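PDB 3A79: toll-like receptor 6, Variable lymphocyte receptor B from Mus musculus, which probably pairs with Toll-like receptor 2 to sense diacylated lipopeptides, here as a leucine-rich-repeat ectodomain fused to a fragment of a hagfish variable lymphocyte receptor. Local coordinates for residues B[230-235]-B[260-265]; B[285-290]-B[311-316]; B[292-297]-B[320-325]. All blocks are in the same frame, centred on the assembly; numbering follows the deposited sequence.

Contact 1 (B[230-235]-B[260-265]); sequences LNDENC and ETTWKC
Cys235 and Cys265 both carry SG anti to their own backbone N, and the two sulfurs meet in a disulfide whose SG-SG length is 2.1 Å. Its chi3 of 97° gives the bridge a right-handed twist. It lies in the Toll-like receptor 6 part of the fusion and links adjacent turns of the leucine-rich-repeat solenoid, where each strand gives way to a helix: Cys235 opens helix 235-246 and Cys265 sits in the first turn of helix 263-273. Leu230 CD1 lies 3.8 Å from Cys265 SG, so an aliphatic branch packs against the sulfur. The backbones adjoin as well. Leu230 N donates to Glu260 O over 2.8 Å in an almost straight bond (173° at the hydrogen). Separately, Thr261 CA makes a CA-H...O contact of 3.4 Å with Leu230 O. Further along, the side chains of Asp232 and Thr262 cross at about a right angle, and Thr262 OG1 donates to Asp232 OD1 over 3.1 Å from above the carboxylate plane. The same OD1 lies 3.8 Å from Lys264 CB, whereas Lys264 NZ stays 6.0 Å from Asp232 OD1, so the opposite charges are not in contact. Within the loop, Asn231 N donates to Asn234 OD1 over 2.8 Å, and Asn234 ND2 donates to the carbonyls of Lys229 and Phe209.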
loop_
_atom_site.group_PDB
_atom_site.type_symbol
_atom_site.label_atom_id
_atom_site.label_comp_id
_atom_site.label_asym_id
_atom_site.label_seq_id
_atom_site.Cartn_x
_atom_site.Cartn_y
_atom_site.Cartn_z
ATOM N N LEU B 230 23.762 -21.964 -6.161
ATOM C CA LEU B 230 23.665 -22.808 -7.346
ATOM C C LEU B 230 23.414 -22.022 -8.616
ATOM O O LEU B 230 22.628 -21.080 -8.628
ATOM C CB LEU B 230 22.529 -23.814 -7.184
ATOM C CG LEU B 230 22.440 -24.503 -5.831
ATOM C CD1 LEU B 230 21.038 -25.030 -5.594
ATOM C CD2 LEU B 230 23.472 -25.613 -5.767
ATOM N N ASN B 231 24.093 -22.411 -9.685
ATOM C CA ASN B 231 23.617 -22.098 -11.023
ATOM C C ASN B 231 23.112 -23.384 -11.670
ATOM O O ASN B 231 22.756 -24.330 -10.969
ATOM C CB ASN B 231 24.687 -21.403 -11.872
ATOM C CG ASN B 231 26.079 -21.899 -11.578
ATOM O OD1 ASN B 231 26.359 -23.085 -11.709
ATOM N ND2 ASN B 231 26.967 -20.990 -11.193
ATOM N N ASP B 232 23.060 -23.430 -12.993
ATOM C CA ASP B 232 22.576 -24.644 -13.645
ATOM C C ASP B 232 23.681 -25.697 -13.720
ATOM O O ASP B 232 23.403 -26.900 -13.723
ATOM C CB ASP B 232 22.033 -24.328 -15.032
ATOM C CG ASP B 232 21.090 -23.142 -15.024
ATOM O OD1 ASP B 232 20.194 -23.107 -14.154
ATOM O OD2 ASP B 232 21.246 -22.248 -15.883
ATOM N N GLU B 233 24.930 -25.229 -13.745
ATOM C CA GLU B 233 26.109 -26.086 -13.885
ATOM C C GLU B 233 26.440 -26.935 -12.652
ATOM O O GLU B 233 27.160 -27.929 -12.762
ATOM C CB GLU B 233 27.333 -25.253 -14.278
ATOM C CG GLU B 233 27.291 -24.704 -15.700
ATOM C CD GLU B 233 28.683 -24.415 -16.263
ATOM O OE1 GLU B 233 29.600 -24.122 -15.465
ATOM O OE2 GLU B 233 28.860 -24.486 -17.502
ATOM N N ASN B 234 25.934 -26.539 -11.484
ATOM C CA ASN B 234 26.164 -27.297 -10.253
ATOM C C ASN B 234 24.869 -27.665 -9.544
ATOM O O ASN B 234 24.895 -28.160 -8.413
ATOM C CB ASN B 234 27.101 -26.555 -9.290
ATOM C CG ASN B 234 26.397 -25.441 -8.519
ATOM O OD1 ASN B 234 25.513 -24.764 -9.044
ATOM N ND2 ASN B 234 26.791 -25.251 -7.268
ATOM N N CYS B 235 23.745 -27.417 -10.216
ATOM C CA CYS B 235 22.430 -27.790 -9.701
ATOM C C CYS B 235 22.418 -29.263 -9.314
ATOM O O CYS B 235 22.058 -29.608 -8.187
ATOM C CB CYS B 235 21.325 -27.508 -10.732
ATOM S SG CYS B 235 19.618 -27.537 -10.066
ATOM N N GLU B 260 20.864 -19.235 -2.925
ATOM C CA GLU B 260 20.803 -18.398 -4.106
ATOM C C GLU B 260 20.852 -19.330 -5.280
ATOM O O GLU B 260 21.797 -20.100 -5.417
ATOM C CB GLU B 260 22.001 -17.471 -4.185
ATOM C CG GLU B 260 22.309 -17.063 -5.608
ATOM C CD GLU B 260 23.719 -16.548 -5.774
ATOM O OE1 GLU B 260 24.337 -16.846 -6.828
ATOM O OE2 GLU B 260 24.202 -15.859 -4.847
ATOM N N THR B 261 19.843 -19.273 -6.135
ATOM C CA THR B 261 19.713 -20.292 -7.167
ATOM C C THR B 261 19.021 -19.759 -8.408
ATOM O O THR B 261 18.273 -18.797 -8.339
ATOM C CB THR B 261 18.944 -21.532 -6.627
ATOM O OG1 THR B 261 18.178 -22.113 -7.675
ATOM C CG2 THR B 261 17.972 -21.134 -5.543
ATOM N N THR B 262 19.294 -20.376 -9.546
ATOM C CA THR B 262 18.498 -20.160 -10.746
ATOM C C THR B 262 17.026 -20.474 -10.501
ATOM O O THR B 262 16.681 -21.168 -9.549
ATOM C CB THR B 262 18.985 -21.074 -11.882
ATOM O OG1 THR B 262 20.225 -20.572 -12.375
ATOM C CG2 THR B 262 17.998 -21.092 -13.026
ATOM N N TRP B 263 16.149 -19.969 -11.359
ATOM C CA TRP B 263 14.771 -20.424 -11.324
ATOM C C TRP B 263 14.692 -21.859 -11.851
ATOM O O TRP B 263 14.064 -22.714 -11.220
ATOM C CB TRP B 263 13.813 -19.486 -12.078
ATOM C CG TRP B 263 12.380 -19.928 -11.937
ATOM C CD1 TRP B 263 11.513 -20.273 -12.943
ATOM C CD2 TRP B 263 11.669 -20.130 -10.708
ATOM N NE1 TRP B 263 10.308 -20.663 -12.414
ATOM C CE2 TRP B 263 10.373 -20.577 -11.045
ATOM C CE3 TRP B 263 12.003 -19.979 -9.353
ATOM C CZ2 TRP B 263 9.406 -20.861 -10.078
ATOM C CZ3 TRP B 263 11.039 -20.265 -8.393
ATOM C CH2 TRP B 263 9.756 -20.697 -8.761
ATOM N N LYS B 264 15.332 -22.120 -12.994
ATOM C CA LYS B 264 15.415 -23.480 -13.553
ATOM C C LYS B 264 15.770 -24.492 -12.465
ATOM O O LYS B 264 15.153 -25.559 -12.357
ATOM C CB LYS B 264 16.460 -23.539 -14.680
ATOM C CG LYS B 264 16.499 -24.829 -15.496
ATOM C CD LYS B 264 17.411 -24.670 -16.722
ATOM C CE LYS B 264 16.922 -25.463 -17.956
ATOM N NZ LYS B 264 17.618 -26.783 -18.189
ATOM N N CYS B 265 16.761 -24.136 -11.651
ATOM C CA CYS B 265 17.261 -25.028 -10.622
ATOM C C CYS B 265 16.292 -25.140 -9.450
ATOM O O CYS B 265 16.277 -26.142 -8.741
ATOM C CB CYS B 265 18.654 -24.585 -10.146
ATOM S SG CYS B 265 19.467 -25.771 -9.021
#

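Contact 2 (B[285-290]-B[311-316]); sequences NLTITE and HVKNQV. With NAG (2-acetamido-2-deoxy-beta-D-glucopyranose), chain F.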
loop_
_atom_site.group_PDB
_atom_site.type_symbol
_atom_site.label_atom_id
_atom_site.label_comp_id
_atom_site.label_asym_id
_atom_site.label_seq_id
_atom_site.Cartn_x
_atom_site.Cartn_y
_atom_site.Cartn_z
ATOM N N ASN B 285 15.323 -17.219 3.114
ATOM C CA ASN B 285 16.270 -16.341 2.422
ATOM C C ASN B 285 16.686 -16.948 1.072
ATOM O O ASN B 285 17.858 -17.210 0.808
ATOM C CB ASN B 285 17.456 -16.017 3.355
ATOM C CG ASN B 285 18.549 -15.186 2.703
ATOM O OD1 ASN B 285 18.312 -14.416 1.765
ATOM N ND2 ASN B 285 19.771 -15.331 3.237
ATOM N N LEU B 286 15.685 -17.155 0.222
ATOM C CA LEU B 286 15.869 -17.562 -1.168
ATOM C C LEU B 286 16.175 -16.370 -2.092
ATOM O O LEU B 286 15.589 -15.297 -1.938
ATOM C CB LEU B 286 14.605 -18.282 -1.655
ATOM C CG LEU B 286 14.444 -18.593 -3.141
ATOM C CD1 LEU B 286 15.420 -19.665 -3.536
ATOM C CD2 LEU B 286 13.028 -19.039 -3.415
ATOM N N THR B 287 17.078 -16.571 -3.055
ATOM C CA THR B 287 17.417 -15.550 -4.059
ATOM C C THR B 287 17.329 -16.094 -5.495
ATOM O O THR B 287 18.252 -16.756 -5.960
ATOM C CB THR B 287 18.846 -14.982 -3.835
ATOM O OG1 THR B 287 19.012 -14.584 -2.471
ATOM C CG2 THR B 287 19.104 -13.799 -4.728
ATOM N N ILE B 288 16.224 -15.816 -6.190
ATOM C CA ILE B 288 16.034 -16.224 -7.594
ATOM C C ILE B 288 17.032 -15.508 -8.518
ATOM O O ILE B 288 17.212 -14.296 -8.415
ATOM C CB ILE B 288 14.610 -15.899 -8.083
ATOM C CG1 ILE B 288 13.554 -16.262 -7.028
ATOM C CG2 ILE B 288 14.339 -16.567 -9.397
ATOM C CD1 ILE B 288 13.524 -17.715 -6.640
ATOM N N THR B 289 17.661 -16.230 -9.445
ATOM C CA THR B 289 18.947 -15.731 -9.935
ATOM C C THR B 289 19.191 -15.185 -11.338
ATOM O O THR B 289 19.501 -14.000 -11.458
ATOM C CB THR B 289 20.123 -16.577 -9.445
ATOM O OG1 THR B 289 20.670 -15.927 -8.295
ATOM C CG2 THR B 289 21.204 -16.700 -10.501
ATOM N N GLU B 290 19.117 -15.971 -12.397
ATOM C CA GLU B 290 19.635 -15.405 -13.658
ATOM C C GLU B 290 18.532 -15.061 -14.633
ATOM O O GLU B 290 18.648 -14.114 -15.409
ATOM C CB GLU B 290 20.632 -16.336 -14.363
ATOM C CG GLU B 290 21.960 -16.595 -13.654
ATOM C CD GLU B 290 22.680 -17.829 -14.209
ATOM O OE1 GLU B 290 22.177 -18.435 -15.186
ATOM O OE2 GLU B 290 23.749 -18.201 -13.678
ATOM N N HIS B 311 11.139 -14.802 3.046
ATOM C CA HIS B 311 12.221 -13.884 2.706
ATOM C C HIS B 311 12.804 -14.221 1.355
ATOM O O HIS B 311 13.727 -15.021 1.253
ATOM C CB HIS B 311 13.328 -13.891 3.760
ATOM C CG HIS B 311 14.305 -12.771 3.597
ATOM N ND1 HIS B 311 13.909 -11.463 3.425
ATOM C CD2 HIS B 311 15.657 -12.761 3.566
ATOM C CE1 HIS B 311 14.974 -10.696 3.295
ATOM N NE2 HIS B 311 16.049 -11.458 3.381
ATOM N N VAL B 312 12.267 -13.604 0.315
ATOM C CA VAL B 312 12.682 -13.931 -1.032
ATOM C C VAL B 312 13.178 -12.686 -1.723
ATOM O O VAL B 312 12.417 -11.742 -1.921
ATOM C CB VAL B 312 11.525 -14.518 -1.837
ATOM C CG1 VAL B 312 11.982 -14.827 -3.250
ATOM C CG2 VAL B 312 10.991 -15.763 -1.151
ATOM N N LYS B 313 14.462 -12.675 -2.063
ATOM C CA LYS B 313 15.037 -11.589 -2.843
ATOM C C LYS B 313 14.964 -12.088 -4.324
ATOM O O LYS B 313 15.227 -13.258 -4.594
ATOM C CB LYS B 313 16.473 -11.184 -2.316
ATOM C CG LYS B 313 16.778 -11.350 -0.710
ATOM C CD LYS B 313 18.061 -10.567 -0.091
ATOM C CE LYS B 313 18.301 -10.765 1.496
ATOM N NZ LYS B 313 19.311 -9.919 2.382
ATOM N N ASN B 314 14.524 -11.254 -5.268
ATOM C CA ASN B 314 14.507 -11.658 -6.693
ATOM C C ASN B 314 15.261 -10.700 -7.635
ATOM O O ASN B 314 14.954 -9.517 -7.708
ATOM C CB ASN B 314 13.077 -11.889 -7.194
ATOM C CG ASN B 314 13.009 -12.202 -8.697
ATOM O OD1 ASN B 314 14.029 -12.343 -9.367
ATOM N ND2 ASN B 314 11.794 -12.305 -9.225
ATOM N N GLN B 315 16.241 -11.228 -8.358
ATOM C CA GLN B 315 17.131 -10.411 -9.180
ATOM C C GLN B 315 16.743 -10.329 -10.656
ATOM O O GLN B 315 17.361 -9.589 -11.416
ATOM C CB GLN B 315 18.565 -10.922 -9.076
ATOM C CG GLN B 315 19.066 -11.029 -7.665
ATOM C CD GLN B 315 20.502 -11.479 -7.608
ATOM O OE1 GLN B 315 21.080 -11.897 -8.627
ATOM N NE2 GLN B 315 21.096 -11.401 -6.415
ATOM N N VAL B 316 15.743 -11.101 -11.062
ATOM C CA VAL B 316 15.224 -11.011 -12.422
ATOM C C VAL B 316 14.036 -10.041 -12.428
ATOM O O VAL B 316 13.210 -10.087 -11.513
ATOM C CB VAL B 316 14.773 -12.394 -12.931
ATOM C CG1 VAL B 316 14.504 -12.353 -14.410
ATOM C CG2 VAL B 316 15.828 -13.412 -12.638
HETATM C C1 NAG F . 20.790 -14.488 2.652
HETATM C C2 NAG F . 21.523 -13.989 3.905
HETATM C C3 NAG F . 22.899 -13.389 3.647
HETATM C C4 NAG F . 23.666 -14.044 2.494
HETATM C C5 NAG F . 22.795 -14.530 1.339
HETATM C C6 NAG F . 23.624 -15.440 0.434
HETATM C C7 NAG F . 20.237 -13.193 5.848
HETATM C C8 NAG F . 18.876 -12.623 6.113
HETATM N N2 NAG F . 20.735 -12.993 4.614
HETATM O O3 NAG F . 23.644 -13.551 4.834
HETATM O O4 NAG F . 24.637 -13.128 2.012
HETATM O O5 NAG F . 21.646 -15.221 1.792
HETATM O O6 NAG F . 22.864 -15.891 -0.667
HETATM O O7 NAG F . 20.815 -13.799 6.754
#
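Leu286, Thr287 and Ile288 pair in register with Val312, Lys313 and Asn314 as parallel strands, their axes 4.7 Å apart at closest approach and inclined by 22°. Both backbone polar atoms of Lys313 bond to strand 286-288: N donates to Leu286 O over 2.9 Å and O accepts from Ile288 N. The line of bonds continues past the strand end, where Gln315 N donates to Ile288 O over 3.2 Å. Leu286, Ile288, Val312 and Asn314 project to one face, where Leu286 CD2 and Ile288 CG1 each come to 4.3 Å from Val312 CG1. Thr287 and Lys313 point to the opposite face. There Gln315, extended beyond CG, brings NE2 to 3.5 Å from Thr287 CG2. Asn314 OD1 accepts from Val316 N, an Asx turn just past the strand. At the other end Asn285 is N-glycosylated, its ND2 bonded to C1 of the sugar. Asn285 OD1 lies 3.6 Å from His311 CD2, and Asn285 CB lies in the ring plane at the edge of the imidazole, whose ND1 is hydrogen-bonded to Asp340. This pairing is one rung of the parallel strands in the leucine-rich-repeat solenoid of the Toll-like receptor 6 part: Thr287 bonds back to the backbone of strand 252-261, and His311 bonds on to Ser339 in strand 335-339.

Contact 3 (B[292-297]-B[320-325]); sequences IDREEF and SKEALY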
loop_
_atom_site.group_PDB
_atom_site.type_symbol
_atom_site.label_atom_id
_atom_site.label_comp_id
_atom_site.label_asym_id
_atom_site.label_seq_id
_atom_site.Cartn_x
_atom_site.Cartn_y
_atom_site.Cartn_z
ATOM N N ILE B 292 14.005 -16.184 -15.397
ATOM C CA ILE B 292 12.830 -16.955 -15.044
ATOM C C ILE B 292 12.071 -17.328 -16.318
ATOM O O ILE B 292 11.419 -16.487 -16.936
ATOM C CB ILE B 292 11.917 -16.179 -14.088
ATOM C CG1 ILE B 292 12.683 -15.767 -12.828
ATOM C CG2 ILE B 292 10.708 -17.004 -13.726
ATOM C CD1 ILE B 292 11.838 -14.976 -11.806
ATOM N N ASP B 293 12.186 -18.590 -16.726
ATOM C CA ASP B 293 11.522 -19.070 -17.934
ATOM C C ASP B 293 10.505 -20.135 -17.579
ATOM O O ASP B 293 10.381 -20.522 -16.405
ATOM C CB ASP B 293 12.537 -19.609 -18.937
ATOM C CG ASP B 293 13.594 -18.581 -19.305
ATOM O OD1 ASP B 293 14.782 -18.815 -18.994
ATOM O OD2 ASP B 293 13.246 -17.530 -19.888
ATOM N N ARG B 294 9.754 -20.587 -18.579
ATOM C CA ARG B 294 8.774 -21.642 -18.349
ATOM C C ARG B 294 9.504 -22.963 -18.172
ATOM O O ARG B 294 10.181 -23.432 -19.087
ATOM C CB ARG B 294 7.758 -21.730 -19.493
ATOM C CG ARG B 294 6.398 -21.131 -19.164
ATOM C CD ARG B 294 5.463 -21.124 -20.379
ATOM N NE ARG B 294 5.648 -19.955 -21.245
ATOM C CZ ARG B 294 5.030 -18.789 -21.071
ATOM N NH1 ARG B 294 4.186 -18.634 -20.055
ATOM N NH2 ARG B 294 5.255 -17.778 -21.906
ATOM N N GLU B 295 9.380 -23.552 -16.986
ATOM C CA GLU B 295 10.074 -24.800 -16.689
ATOM C C GLU B 295 9.119 -25.990 -16.647
ATOM O O GLU B 295 7.972 -25.869 -16.211
ATOM C CB GLU B 295 10.848 -24.682 -15.373
ATOM C CG GLU B 295 11.893 -23.570 -15.369
ATOM C CD GLU B 295 13.087 -23.869 -16.257
ATOM O OE1 GLU B 295 13.533 -25.036 -16.266
ATOM O OE2 GLU B 295 13.583 -22.939 -16.936
ATOM N N GLU B 296 9.600 -27.137 -17.111
ATOM C CA GLU B 296 8.807 -28.357 -17.089
ATOM C C GLU B 296 8.640 -28.865 -15.666
ATOM O O GLU B 296 9.592 -28.878 -14.880
ATOM C CB GLU B 296 9.443 -29.440 -17.964
ATOM C CG GLU B 296 9.529 -29.060 -19.433
ATOM C CD GLU B 296 8.256 -28.398 -19.936
ATOM O OE1 GLU B 296 7.161 -28.952 -19.686
ATOM O OE2 GLU B 296 8.352 -27.324 -20.578
ATOM N N PHE B 297 7.423 -29.275 -15.338
ATOM C CA PHE B 297 7.143 -29.849 -14.032
ATOM C C PHE B 297 5.769 -30.507 -14.013
ATOM O O PHE B 297 4.835 -30.034 -14.659
ATOM C CB PHE B 297 7.239 -28.786 -12.932
ATOM C CG PHE B 297 6.230 -27.683 -13.064
ATOM C CD1 PHE B 297 5.058 -27.707 -12.324
ATOM C CD2 PHE B 297 6.452 -26.624 -13.941
ATOM C CE1 PHE B 297 4.122 -26.689 -12.456
ATOM C CE2 PHE B 297 5.530 -25.612 -14.080
ATOM C CZ PHE B 297 4.363 -25.638 -13.334
ATOM N N SER B 320 7.891 -13.788 -17.686
ATOM C CA SER B 320 6.463 -14.056 -17.628
ATOM C C SER B 320 6.063 -14.516 -16.231
ATOM O O SER B 320 6.491 -15.570 -15.773
ATOM C CB SER B 320 6.050 -15.099 -18.658
ATOM O OG SER B 320 4.697 -15.466 -18.451
ATOM N N LYS B 321 5.235 -13.729 -15.553
ATOM C CA LYS B 321 4.877 -14.048 -14.177
ATOM C C LYS B 321 4.150 -15.397 -14.044
ATOM O O LYS B 321 4.194 -16.026 -12.980
ATOM C CB LYS B 321 4.089 -12.904 -13.522
ATOM C CG LYS B 321 4.923 -11.659 -13.217
ATOM C CD LYS B 321 5.309 -10.929 -14.505
ATOM C CE LYS B 321 6.351 -9.861 -14.245
ATOM N NZ LYS B 321 7.106 -10.210 -13.023
ATOM N N GLU B 322 3.499 -15.849 -15.117
ATOM C CA GLU B 322 2.929 -17.197 -15.132
ATOM C C GLU B 322 4.019 -18.217 -14.810
ATOM O O GLU B 322 3.859 -19.055 -13.921
ATOM C CB GLU B 322 2.301 -17.515 -16.488
ATOM C CG GLU B 322 0.883 -17.000 -16.657
ATOM C CD GLU B 322 0.612 -16.448 -18.059
ATOM O OE1 GLU B 322 -0.504 -16.675 -18.583
ATOM O OE2 GLU B 322 1.510 -15.782 -18.635
ATOM N N ALA B 323 5.137 -18.104 -15.527
ATOM C CA ALA B 323 6.255 -19.046 -15.438
ATOM C C ALA B 323 6.730 -19.263 -14.017
ATOM O O ALA B 323 7.261 -20.326 -13.687
ATOM C CB ALA B 323 7.411 -18.579 -16.307
ATOM N N LEU B 324 6.542 -18.245 -13.186
ATOM C CA LEU B 324 6.961 -18.286 -11.797
ATOM C C LEU B 324 5.801 -18.705 -10.901
ATOM O O LEU B 324 5.942 -19.645 -10.131
ATOM C CB LEU B 324 7.534 -16.927 -11.369
ATOM C CG LEU B 324 7.699 -16.621 -9.872
ATOM C CD1 LEU B 324 8.874 -17.367 -9.265
ATOM C CD2 LEU B 324 7.873 -15.142 -9.662
ATOM N N TYR B 325 4.653 -18.036 -11.007
ATOM C CA TYR B 325 3.553 -18.290 -10.066
ATOM C C TYR B 325 2.851 -19.645 -10.247
ATOM O O TYR B 325 2.324 -20.219 -9.289
ATOM C CB TYR B 325 2.512 -17.157 -10.061
ATOM C CG TYR B 325 3.047 -15.808 -9.626
ATOM C CD1 TYR B 325 2.667 -14.648 -10.286
ATOM C CD2 TYR B 325 3.932 -15.694 -8.566
ATOM C CE1 TYR B 325 3.151 -13.414 -9.904
ATOM C CE2 TYR B 325 4.424 -14.459 -8.173
ATOM C CZ TYR B 325 4.029 -13.321 -8.849
ATOM O OH TYR B 325 4.517 -12.084 -8.479
#
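The guanidinium of Arg294 has Glu322 OE2 at its edge, near its plane, and Ser320 OG approaching obliquely, 3.6 Å from Arg294 NH1. Arg294 and Glu322 run side by side in the same direction, but their flat groups are turned 77° apart, and Arg294 NH1 and Glu322 OE2, at 4.2 Å, are too far apart for a salt bridge. Arg294 also touches a crystal neighbour, so the lattice may partly set its guanidinium. A bend at chi3 (-85°) sets NE off the line of the aliphatic part of Arg294, whose CG rests 4.0 Å from Ala323 CB. That methyl is the hub of the contact: it points at the Asp293-Arg294 peptide link, with Asp293 O at 3.6 Å and Arg294 N at 3.8 Å. Ile292 CG2, anti to the backbone N, lies 4.0 Å from Leu324 CB, the two side chains crossing obliquely. No hydrogen bond joins the segments; between them the contact rests on van der Waals packing, with at most a weak charge attraction. In the leucine-rich-repeat solenoid of the receptor part, the loop after strand 278-288 here meets the first turn of helix 321-329. Another protein chain packs on Lys321 and Glu322, and the bound peptide reaches Arg294 and Lys321. Trp263, from helix 263-273, touches both Ile292 and Leu324, so the contact lies beside that helix as well as on helix 321-329.

From the N terminus, contact 1 comes first: it closes the excursion through helix 235-246 and most of strand 252-261, and is complete before the others begin. Contacts 2 and 3 then cross, since their segments alternate: 285-290, 292-297, 311-316, 320-325. Contact 2 joins the strands on either side of the long loop, while contact 3 fastens that loop to the helix that follows the second strand. All three touch. Thr261 N lies 3.0 Å from Thr287 O, a probable hydrogen bond between contacts 1 and 2; Val316 CG2 meets Ile292 CG1 between 2 and 3; and Trp263 NE1 bonds weakly to Ala323 O between 1 and 3, tying strands, helices and loops of successive solenoid turns.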